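Local coordinates for protein alpha-glucosidase ([Eubacterium] rectale, PDB 6PNR) that probably hydrolyses the alpha-glycosidic bond of sulfoquinovosides derived from plant sulfolipid, as a sulfoquinovosidase of glycoside hydrolase family 31, at residues 503-508 against 606-611; 544-549 against 623-628; 555-560 against 597-602; 646-651 against 660-665. One frame throughout, in Å; residues are numbered along the deposited sequence.

Contact 1: 503-508 against 606-611. With SO4 (sulfate ion), chain G.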
# COMPACT_ATOMS: atom_id res chain seq x y z
N THR A 503 10.20 28.91 1.27
CA THR A 503 11.38 29.77 1.16
C THR A 503 11.15 30.89 0.15
O THR A 503 10.25 30.83 -0.69
CB THR A 503 12.62 28.99 0.73
OG1 THR A 503 12.44 28.54 -0.61
CG2 THR A 503 12.89 27.78 1.66
N LYS A 504 11.99 31.93 0.27
CA LYS A 504 11.99 33.03 -0.68
C LYS A 504 12.18 32.54 -2.11
O LYS A 504 11.46 32.95 -3.03
CB LYS A 504 13.08 34.04 -0.32
CG LYS A 504 13.35 35.11 -1.39
CD LYS A 504 14.48 36.07 -0.93
CE LYS A 504 14.88 37.04 -2.03
NZ LYS A 504 15.66 38.21 -1.49
N GLU A 505 13.17 31.67 -2.32
CA GLU A 505 13.45 31.21 -3.67
C GLU A 505 12.24 30.51 -4.28
O GLU A 505 11.93 30.69 -5.46
CB GLU A 505 14.67 30.28 -3.67
CG GLU A 505 15.09 29.80 -5.07
CD GLU A 505 16.01 28.59 -5.04
OE1 GLU A 505 16.13 27.97 -3.96
OE2 GLU A 505 16.58 28.24 -6.09
N LEU A 506 11.56 29.69 -3.48
CA LEU A 506 10.36 29.01 -3.95
C LEU A 506 9.27 30.00 -4.35
O LEU A 506 8.64 29.85 -5.40
CB LEU A 506 9.82 28.06 -2.88
CG LEU A 506 8.51 27.45 -3.40
CD1 LEU A 506 8.80 26.44 -4.53
CD2 LEU A 506 7.72 26.85 -2.30
N PHE A 507 9.02 31.00 -3.51
CA PHE A 507 8.01 31.98 -3.87
C PHE A 507 8.34 32.65 -5.19
O PHE A 507 7.47 32.82 -6.05
CB PHE A 507 7.84 33.04 -2.76
CG PHE A 507 6.88 34.13 -3.13
CD1 PHE A 507 7.30 35.23 -3.89
CD2 PHE A 507 5.54 34.05 -2.77
CE1 PHE A 507 6.40 36.22 -4.28
CE2 PHE A 507 4.64 35.05 -3.14
CZ PHE A 507 5.08 36.13 -3.90
N LEU A 508 9.61 33.03 -5.38
CA LEU A 508 9.99 33.76 -6.58
C LEU A 508 9.95 32.88 -7.82
O LEU A 508 9.49 33.33 -8.88
CB LEU A 508 11.38 34.38 -6.40
CG LEU A 508 11.40 35.55 -5.41
CD1 LEU A 508 12.83 35.94 -5.09
CD2 LEU A 508 10.61 36.73 -5.97
N GLU A 606 13.15 23.41 -9.86
CA GLU A 606 14.11 22.91 -8.88
C GLU A 606 14.85 24.08 -8.25
O GLU A 606 14.97 25.15 -8.84
CB GLU A 606 15.12 21.94 -9.52
CG GLU A 606 14.51 20.67 -10.09
CD GLU A 606 15.47 19.90 -10.98
OE1 GLU A 606 16.44 20.51 -11.48
OE2 GLU A 606 15.26 18.69 -11.18
N GLN A 607 15.36 23.85 -7.05
CA GLN A 607 16.09 24.89 -6.33
C GLN A 607 17.54 24.97 -6.81
O GLN A 607 18.08 24.04 -7.44
CB GLN A 607 16.06 24.63 -4.82
CG GLN A 607 16.87 23.43 -4.38
CD GLN A 607 16.90 23.29 -2.87
OE1 GLN A 607 15.88 23.01 -2.24
NE2 GLN A 607 18.07 23.49 -2.28
N ASP A 608 18.18 26.10 -6.51
CA ASP A 608 19.61 26.29 -6.74
C ASP A 608 19.98 26.18 -8.23
O ASP A 608 21.04 25.66 -8.58
CB ASP A 608 20.46 25.31 -5.92
CG ASP A 608 20.31 25.53 -4.42
OD1 ASP A 608 19.99 26.66 -4.00
OD2 ASP A 608 20.51 24.55 -3.66
N LYS A 609 19.12 26.68 -9.10
CA LYS A 609 19.35 26.61 -10.53
C LYS A 609 19.80 27.96 -11.07
O LYS A 609 19.31 29.01 -10.63
CB LYS A 609 18.10 26.14 -11.28
CG LYS A 609 17.88 24.65 -11.16
CD LYS A 609 19.06 23.95 -11.79
CE LYS A 609 18.95 22.45 -11.71
NZ LYS A 609 20.07 21.86 -12.49
N HIS A 610 20.75 27.92 -12.00
CA HIS A 610 21.16 29.10 -12.74
C HIS A 610 21.02 28.92 -14.24
O HIS A 610 21.10 29.91 -14.98
CB HIS A 610 22.62 29.47 -12.41
CG HIS A 610 22.85 29.64 -10.94
ND1 HIS A 610 22.78 30.87 -10.31
CD2 HIS A 610 23.11 28.73 -9.97
CE1 HIS A 610 23.01 30.71 -9.02
NE2 HIS A 610 23.21 29.42 -8.78
N GLU A 611 20.79 27.70 -14.71
CA GLU A 611 20.50 27.45 -16.11
C GLU A 611 19.43 26.37 -16.17
O GLU A 611 19.12 25.73 -15.16
CB GLU A 611 21.77 27.04 -16.87
CG GLU A 611 22.22 25.62 -16.60
CD GLU A 611 23.65 25.36 -17.07
OE1 GLU A 611 24.41 26.34 -17.23
OE2 GLU A 611 24.00 24.18 -17.28
S SO4 G . 23.13 25.05 -12.77
O1 SO4 G . 23.37 24.30 -14.01
O2 SO4 G . 22.88 24.09 -11.69
O3 SO4 G . 21.96 25.90 -12.93
O4 SO4 G . 24.29 25.90 -12.47
O HOH W 1 16.16 27.67 -8.72
O HOH W 2 18.20 27.67 -2.64
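Glu505 reaches from the first turn of helix 504-514 to the loop 606-611 and is the one residue of 503-508 that touches it. Its CB leaves the helix toward the loop, and with CG opposite the backbone N (chi1 -177°) and the chain extended beyond it, the carboxylate is delivered to the backbone of Gln607 and Asp608. Glu505 CD stands 3.6 Å from Asp608 N. Glu505 OE2 accepts from Asp608 N at 2.7 Å through its syn lone pair, with an N-H...O angle of 157°, and also lies 3.4 Å from Gln607 CA. A water donates to the same OE2 and to Glu606 O while accepting from Lys609 N. This surface contact joins the helix, part of the family 31 TIM-barrel region, to the loop between strands 599-601 and 611-616 of the C-terminal domain. Glu505 OE1 rests 3.4 Å from Gln607 CB. Glu505 OE1 also lies 4.1 Å from Asp608 OD1; a second water donates to both of these oxygens and probably eases the meeting of like charges. Gln607 NE2 steadies the aspartate by donating to Asp608 OD2 from above its carboxylate plane. Further along, His610 N and Glu611 N both donate to O3 of a sulfate ion.

Contact 2: 544-549 against 623-628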
# COMPACT_ATOMS: atom_id res chain seq x y z
N LEU A 544 9.04 41.11 -7.25
CA LEU A 544 7.66 40.82 -7.59
C LEU A 544 7.05 41.95 -8.41
O LEU A 544 6.26 41.72 -9.33
CB LEU A 544 6.87 40.56 -6.30
CG LEU A 544 5.40 40.16 -6.44
CD1 LEU A 544 5.30 38.91 -7.30
CD2 LEU A 544 4.82 39.92 -5.06
N ALA A 545 7.41 43.20 -8.08
CA ALA A 545 6.95 44.33 -8.89
C ALA A 545 7.29 44.14 -10.36
O ALA A 545 6.45 44.38 -11.24
CB ALA A 545 7.58 45.63 -8.37
N ARG A 546 8.51 43.70 -10.65
CA ARG A 546 8.90 43.41 -12.03
C ARG A 546 8.06 42.28 -12.62
O ARG A 546 7.54 42.40 -13.74
CB ARG A 546 10.38 43.09 -12.09
CG ARG A 546 10.83 42.38 -13.37
CD ARG A 546 12.33 42.20 -13.37
NE ARG A 546 12.82 41.48 -14.53
CZ ARG A 546 12.76 40.17 -14.69
NH1 ARG A 546 12.21 39.39 -13.75
NH2 ARG A 546 13.26 39.62 -15.80
N LEU A 547 7.92 41.17 -11.89
CA LEU A 547 7.18 40.02 -12.42
C LEU A 547 5.73 40.39 -12.70
O LEU A 547 5.17 40.01 -13.74
CB LEU A 547 7.25 38.84 -11.44
CG LEU A 547 8.66 38.35 -11.05
CD1 LEU A 547 8.60 37.23 -10.02
CD2 LEU A 547 9.48 37.91 -12.26
N VAL A 548 5.10 41.14 -11.80
CA VAL A 548 3.71 41.52 -12.00
C VAL A 548 3.60 42.51 -13.16
O VAL A 548 2.65 42.45 -13.95
CB VAL A 548 3.13 42.07 -10.69
CG1 VAL A 548 1.80 42.75 -10.92
CG2 VAL A 548 3.01 40.94 -9.65
N ASP A 549 4.56 43.42 -13.28
CA ASP A 549 4.57 44.33 -14.42
C ASP A 549 4.65 43.56 -15.73
O ASP A 549 3.89 43.84 -16.67
CB ASP A 549 5.72 45.33 -14.30
CG ASP A 549 5.62 46.48 -15.31
OD1 ASP A 549 4.51 46.75 -15.82
OD2 ASP A 549 6.65 47.12 -15.59
N HIS A 623 14.37 33.55 -27.56
CA HIS A 623 14.41 33.57 -26.10
C HIS A 623 14.01 34.96 -25.59
O HIS A 623 14.57 35.97 -26.02
CB HIS A 623 15.80 33.20 -25.60
CG HIS A 623 15.92 33.12 -24.12
ND1 HIS A 623 16.73 33.96 -23.38
CD2 HIS A 623 15.33 32.29 -23.22
CE1 HIS A 623 16.63 33.65 -22.10
NE2 HIS A 623 15.79 32.64 -21.97
N LEU A 624 13.05 34.99 -24.66
CA LEU A 624 12.39 36.26 -24.33
C LEU A 624 13.35 37.28 -23.74
O LEU A 624 13.28 38.47 -24.07
CB LEU A 624 11.23 36.00 -23.36
CG LEU A 624 10.53 37.25 -22.81
CD1 LEU A 624 9.86 38.06 -23.94
CD2 LEU A 624 9.50 36.86 -21.76
N TRP A 625 14.24 36.85 -22.84
CA TRP A 625 15.05 37.80 -22.10
C TRP A 625 16.31 38.24 -22.85
O TRP A 625 16.81 39.34 -22.61
CB TRP A 625 15.44 37.21 -20.73
CG TRP A 625 14.26 36.61 -19.99
CD1 TRP A 625 14.05 35.28 -19.71
CD2 TRP A 625 13.12 37.31 -19.46
NE1 TRP A 625 12.87 35.12 -19.04
CE2 TRP A 625 12.27 36.34 -18.87
CE3 TRP A 625 12.74 38.65 -19.43
CZ2 TRP A 625 11.06 36.69 -18.25
CZ3 TRP A 625 11.53 38.99 -18.82
CH2 TRP A 625 10.71 38.01 -18.24
N THR A 626 16.82 37.40 -23.76
CA THR A 626 18.05 37.73 -24.47
C THR A 626 17.86 38.08 -25.94
O THR A 626 18.72 38.78 -26.49
CB THR A 626 19.05 36.57 -24.38
OG1 THR A 626 18.46 35.38 -24.93
CG2 THR A 626 19.46 36.33 -22.94
N GLY A 627 16.78 37.65 -26.57
CA GLY A 627 16.61 37.83 -27.99
C GLY A 627 17.30 36.80 -28.86
O GLY A 627 17.15 36.85 -30.08
N GLU A 628 18.04 35.87 -28.26
CA GLU A 628 18.73 34.85 -29.04
C GLU A 628 17.73 33.93 -29.74
O GLU A 628 16.69 33.58 -29.18
CB GLU A 628 19.64 34.03 -28.13
CG GLU A 628 20.53 33.06 -28.89
CD GLU A 628 21.63 32.48 -28.03
OE1 GLU A 628 21.61 32.73 -26.80
OE2 GLU A 628 22.51 31.78 -28.58
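Arg546 and Trp625 make this contact between them. The guanidinium of Arg546 comes over one face of the indole, its NH2 lying 3.5 Å from Trp625 CZ3, above the rim of the six-membered ring and not its middle. The two planes are 37° apart, so the groups are tilted and do not stack flat. Arg546 CZ is 4.9 Å from the centroid of the six-membered ring of Trp625, an off-centre cation-pi contact. The arginine gets there as a straight arm, with CG trans to its backbone N (chi1 163°) and the chain extended as far as NE, while the tryptophan approaches from the opposite direction. On the other face of the indole sits Leu624 CD2, near the rim, so the ring lies between its own neighbour's methyl and the arginine.

The polar ends are fixed outside the pair: Arg546 NH1 donates to Gly642 O and NH2 to Tyr665 O, and Trp625 NE1 donates to Thr644 O. These bonds set the guanidinium in place, and the contact with the ring adds to them. Tyr643 meets both partners, through a cation-pi contact with Arg546 and edge-to-face with Trp625. The contact thus ties the long helix 538-568 to the turn between strands 621-623 and 629-630 of the C-terminal sheet, beside Ile661 of helix 655-665, which touches Trp625, and Ala511 of helix 504-514, which packs on Leu547.

Contact 3: 555-560 against 597-602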
# COMPACT_ATOMS: atom_id res chain seq x y z
N ALA A 555 -0.66 41.20 -20.97
CA ALA A 555 -2.12 41.14 -20.99
C ALA A 555 -2.76 41.25 -22.36
O ALA A 555 -3.75 40.53 -22.61
CB ALA A 555 -2.69 42.23 -20.07
N PRO A 556 -2.33 42.13 -23.27
CA PRO A 556 -2.97 42.16 -24.59
C PRO A 556 -2.90 40.83 -25.30
O PRO A 556 -3.84 40.46 -26.00
CB PRO A 556 -2.19 43.25 -25.34
CG PRO A 556 -1.66 44.14 -24.28
CD PRO A 556 -1.36 43.24 -23.10
N TYR A 557 -1.80 40.08 -25.11
CA TYR A 557 -1.70 38.73 -25.65
C TYR A 557 -2.56 37.75 -24.86
O TYR A 557 -3.33 36.97 -25.43
CB TYR A 557 -0.22 38.30 -25.66
CG TYR A 557 0.01 36.86 -26.08
CD1 TYR A 557 -0.33 36.42 -27.36
CD2 TYR A 557 0.60 35.94 -25.20
CE1 TYR A 557 -0.10 35.09 -27.75
CE2 TYR A 557 0.83 34.61 -25.58
CZ TYR A 557 0.47 34.20 -26.85
OH TYR A 557 0.70 32.88 -27.22
N THR A 558 -2.44 37.79 -23.52
CA THR A 558 -3.16 36.86 -22.66
C THR A 558 -4.67 36.98 -22.85
O THR A 558 -5.38 35.97 -22.84
CB THR A 558 -2.79 37.10 -21.20
OG1 THR A 558 -1.37 37.10 -21.08
CG2 THR A 558 -3.41 36.03 -20.31
N LYS A 559 -5.16 38.21 -23.02
CA LYS A 559 -6.59 38.41 -23.28
C LYS A 559 -7.04 37.69 -24.54
O LYS A 559 -8.14 37.13 -24.57
CB LYS A 559 -6.89 39.90 -23.40
CG LYS A 559 -7.16 40.64 -22.11
CD LYS A 559 -7.12 42.16 -22.38
CE LYS A 559 -7.38 42.97 -21.13
NZ LYS A 559 -7.08 44.41 -21.34
N THR A 560 -6.22 37.71 -25.61
CA THR A 560 -6.63 37.00 -26.81
C THR A 560 -6.67 35.49 -26.58
O THR A 560 -7.47 34.79 -27.21
CB THR A 560 -5.72 37.33 -28.01
OG1 THR A 560 -4.42 36.76 -27.81
CG2 THR A 560 -5.58 38.84 -28.20
N ARG A 597 -0.42 29.94 -28.78
CA ARG A 597 0.37 29.40 -29.88
C ARG A 597 1.74 30.05 -29.99
O ARG A 597 2.64 29.48 -30.62
CB ARG A 597 -0.37 29.57 -31.22
CG ARG A 597 0.23 28.71 -32.35
CD ARG A 597 -0.72 28.54 -33.53
NE ARG A 597 -0.96 29.81 -34.22
CZ ARG A 597 -0.17 30.28 -35.19
NH1 ARG A 597 0.89 29.59 -35.58
NH2 ARG A 597 -0.45 31.45 -35.77
N ASP A 598 1.94 31.21 -29.40
CA ASP A 598 3.11 32.00 -29.73
C ASP A 598 4.22 31.94 -28.69
O ASP A 598 5.25 32.59 -28.89
CB ASP A 598 2.70 33.46 -29.96
CG ASP A 598 1.89 33.64 -31.24
OD1 ASP A 598 1.52 32.63 -31.87
OD2 ASP A 598 1.63 34.80 -31.62
N MET A 599 4.05 31.19 -27.60
CA MET A 599 5.07 31.15 -26.56
C MET A 599 5.27 29.75 -26.02
O MET A 599 4.31 28.98 -25.91
CB MET A 599 4.73 32.08 -25.39
CG MET A 599 4.72 33.55 -25.73
SD MET A 599 4.86 34.60 -24.26
CE MET A 599 6.64 34.60 -24.01
N LEU A 600 6.51 29.41 -25.70
CA LEU A 600 6.84 28.18 -25.00
C LEU A 600 7.40 28.54 -23.64
O LEU A 600 8.32 29.36 -23.53
CB LEU A 600 7.84 27.32 -25.78
CG LEU A 600 8.01 25.92 -25.17
CD1 LEU A 600 8.23 24.90 -26.26
CD2 LEU A 600 9.18 25.86 -24.15
N ILE A 601 6.83 27.94 -22.59
CA ILE A 601 7.25 28.18 -21.22
C ILE A 601 7.75 26.87 -20.64
O ILE A 601 7.07 25.85 -20.75
CB ILE A 601 6.11 28.74 -20.35
CG1 ILE A 601 5.33 29.83 -21.12
CG2 ILE A 601 6.67 29.26 -19.02
CD1 ILE A 601 6.18 31.05 -21.54
N ALA A 602 8.94 26.91 -20.04
CA ALA A 602 9.57 25.74 -19.41
C ALA A 602 10.02 26.17 -18.02
O ALA A 602 11.19 26.54 -17.82
CB ALA A 602 10.74 25.23 -20.23
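Tyr557 of helix 538-568 faces Asp598, in the chain leading to strand 599-601, across 9.2 Å between their CA atoms. The helix is kinked here: the N atoms of Pro556 and Tyr557 make no bond to the preceding turn, although Lys559 N still bonds to Ala555 O. Only the tyrosine's length bridges the space between the backbones. With CG trans to the backbone N (chi1 175°), the ring of Tyr557 reaches across to the strand and its OH accepts from Asp598 N at 3.0 Å, with an N-H...O angle of 152°. The same hydroxyl is hydrogen-bonded to Phe595 O, so it joins two backbone groups on the way from strand 593-595 into 599-601. Asp598 CB packs obliquely against the ring end, 3.4 Å from Tyr557 OH, and Met599 CG lies 4.0 Å from Tyr557 CE2. Met599 SD stands 5.2 Å from the centroid of the Tyr557 ring, an oblique Met-aromatic contact. Phe654 and Phe658 meet the tyrosine edge-to-face. Replacing Tyr557 by a phenylalanine would probably keep much of this packing but leave Asp598 N and Phe595 O without their shared partner. The carboxylate of Asp598 is engaged away from the tyrosine, in a salt bridge with Arg649 and a hydrogen bond to Ser652. The contact therefore combines an apolar bed with one buried hydroxyl whose polarity is met by peptide groups, an interaction that fixes the position of the tyrosine's tip against the turn between strands 593-595 and 599-601 of the C-terminal beta-sheet.

Contact 4: 646-651 against 660-665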
# COMPACT_ATOMS: atom_id res chain seq x y z
N ALA A 646 11.56 31.20 -21.22
CA ALA A 646 10.39 31.54 -22.02
C ALA A 646 10.83 31.96 -23.41
O ALA A 646 11.81 32.70 -23.56
CB ALA A 646 9.57 32.66 -21.37
N PHE A 647 10.10 31.49 -24.41
CA PHE A 647 10.44 31.71 -25.81
C PHE A 647 9.16 32.08 -26.55
O PHE A 647 8.07 31.63 -26.19
CB PHE A 647 11.07 30.45 -26.44
CG PHE A 647 12.21 29.89 -25.63
CD1 PHE A 647 11.98 29.16 -24.47
CD2 PHE A 647 13.52 30.09 -26.03
CE1 PHE A 647 13.02 28.67 -23.71
CE2 PHE A 647 14.58 29.59 -25.29
CZ PHE A 647 14.33 28.87 -24.12
N TYR A 648 9.30 32.92 -27.58
CA TYR A 648 8.16 33.23 -28.44
C TYR A 648 8.52 32.96 -29.90
O TYR A 648 9.69 32.98 -30.28
CB TYR A 648 7.67 34.68 -28.26
CG TYR A 648 8.65 35.77 -28.63
CD1 TYR A 648 8.69 36.30 -29.93
CD2 TYR A 648 9.51 36.29 -27.68
CE1 TYR A 648 9.60 37.30 -30.25
CE2 TYR A 648 10.41 37.28 -27.99
CZ TYR A 648 10.45 37.79 -29.28
OH TYR A 648 11.36 38.79 -29.56
N ARG A 649 7.49 32.70 -30.69
CA ARG A 649 7.66 32.51 -32.13
C ARG A 649 8.09 33.81 -32.79
O ARG A 649 7.47 34.86 -32.59
CB ARG A 649 6.35 32.03 -32.75
CG ARG A 649 5.92 30.64 -32.31
CD ARG A 649 4.61 30.24 -32.99
NE ARG A 649 4.65 30.48 -34.43
CZ ARG A 649 3.94 31.41 -35.06
NH1 ARG A 649 3.08 32.18 -34.39
NH2 ARG A 649 4.06 31.56 -36.37
N LYS A 650 9.17 33.74 -33.59
CA LYS A 650 9.71 34.95 -34.22
C LYS A 650 8.65 35.69 -35.03
O LYS A 650 8.61 36.92 -35.04
CB LYS A 650 10.89 34.59 -35.12
CG LYS A 650 11.50 35.78 -35.86
CD LYS A 650 12.73 35.36 -36.64
CE LYS A 650 13.49 36.56 -37.20
NZ LYS A 650 14.77 36.15 -37.86
N ASN A 651 7.76 34.95 -35.70
CA ASN A 651 6.75 35.55 -36.56
C ASN A 651 5.44 35.83 -35.83
O ASN A 651 4.41 36.02 -36.49
CB ASN A 651 6.50 34.66 -37.77
CG ASN A 651 7.76 34.44 -38.59
OD1 ASN A 651 8.56 35.37 -38.77
ND2 ASN A 651 7.95 33.22 -39.07
N GLU A 660 9.24 44.71 -26.18
CA GLU A 660 9.18 45.72 -25.12
C GLU A 660 9.53 45.11 -23.77
O GLU A 660 10.20 45.74 -22.95
CB GLU A 660 7.80 46.36 -25.07
CG GLU A 660 7.42 47.16 -26.29
CD GLU A 660 6.03 47.75 -26.17
OE1 GLU A 660 5.39 47.57 -25.12
OE2 GLU A 660 5.57 48.40 -27.14
N ILE A 661 9.09 43.87 -23.53
CA ILE A 661 9.42 43.19 -22.28
C ILE A 661 10.93 42.95 -22.18
O ILE A 661 11.54 43.21 -21.14
CB ILE A 661 8.64 41.86 -22.16
CG1 ILE A 661 7.13 42.15 -22.06
CG2 ILE A 661 9.16 41.02 -20.98
CD1 ILE A 661 6.27 40.91 -22.22
N ARG A 662 11.54 42.46 -23.26
CA ARG A 662 12.99 42.27 -23.24
C ARG A 662 13.71 43.59 -23.02
O ARG A 662 14.66 43.66 -22.23
CB ARG A 662 13.49 41.63 -24.54
CG ARG A 662 15.03 41.51 -24.53
CD ARG A 662 15.60 40.67 -25.66
NE ARG A 662 15.18 41.14 -26.99
CZ ARG A 662 14.20 40.59 -27.69
NH1 ARG A 662 13.53 39.56 -27.19
NH2 ARG A 662 13.88 41.07 -28.89
N GLU A 663 13.27 44.64 -23.70
CA GLU A 663 13.92 45.94 -23.52
C GLU A 663 13.84 46.40 -22.08
O GLU A 663 14.83 46.88 -21.51
CB GLU A 663 13.28 46.97 -24.44
CG GLU A 663 14.04 48.29 -24.50
CD GLU A 663 14.47 48.63 -25.91
OE1 GLU A 663 13.61 48.60 -26.82
OE2 GLU A 663 15.67 48.91 -26.11
N LYS A 664 12.66 46.25 -21.46
CA LYS A 664 12.47 46.79 -20.11
C LYS A 664 13.09 45.89 -19.04
O LYS A 664 13.65 46.39 -18.06
CB LYS A 664 10.98 46.98 -19.84
CG LYS A 664 10.72 47.87 -18.62
CD LYS A 664 9.25 48.17 -18.43
CE LYS A 664 9.06 49.13 -17.26
NZ LYS A 664 7.62 49.26 -16.88
N TYR A 665 13.00 44.57 -19.20
CA TYR A 665 13.29 43.65 -18.11
C TYR A 665 14.21 42.51 -18.51
O TYR A 665 14.43 41.60 -17.70
CB TYR A 665 11.97 43.09 -17.56
CG TYR A 665 11.14 44.08 -16.76
CD1 TYR A 665 11.70 44.79 -15.70
CD2 TYR A 665 9.80 44.28 -17.04
CE1 TYR A 665 10.94 45.68 -14.94
CE2 TYR A 665 9.03 45.17 -16.30
CZ TYR A 665 9.60 45.86 -15.25
OH TYR A 665 8.85 46.73 -14.52
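The ring of Tyr648 and the guanidinium of Arg662 lie nearly in one plane, 11° apart, and meet edge to edge. Arg662 NH1 is at the ring's edge, 3.9 Å from Tyr648 CE2, and the phenol oxygen is in turn at the edge of the guanidinium. Two weak hydrogen bonds result: Arg662 NH1 donates to Tyr648 OH at 3.3 Å, and Arg662 NH2 to the same oxygen at 3.5 Å. The oxygen is thus shared by the two terminal nitrogens in a loose fork. Arg662 NH1 also has a weak hydrogen bond to Leu624 O, while Phe658, one turn earlier on the helix, meets the Tyr648 ring. The contact packs helix 655-665, the last element of the chain, against strand 646-649 of the antiparallel beta-sheet of the C-terminal domain, the helix following the strand after a short connection. Tyr648 has its CG placed between the backbone N and the carbonyl carbon (chi1 63°), which sends the ring to the helix. Arg662 is bent at chi3 (56°), and this turn brings its flat end round to the hydroxyl. An alanine in place of Tyr648 would remove the ring and its oxygen, and is likely to deprive Arg662 of one acceptor and Phe658 of one of its aromatic neighbours.

Overall arrangement
Along the chain, contacts 1 and 2 interlock, contact 3 is nested inside the loops closed by both, and contact 4 follows in series. Contacts 2 and 3 share helix 538-568, with centres about 13 Å apart; contacts 3 and 4, centres about 11 Å apart, reach neighbouring strands, 599-601 and 646-649, of the same antiparallel sheet. Contacts 2 and 4 are closest, with centres about 8 Å apart, joined by Asp549 OD2 to Lys664 NZ in a salt bridge. Contact 1 lies farther off, its centre about 16 Å from that of contact 2, which it touches through Phe507 and Leu544. Together contacts 1 to 3 fasten the TIM-barrel region to the C-terminal domain, and contact 4 joins the final helix to a strand of that domain.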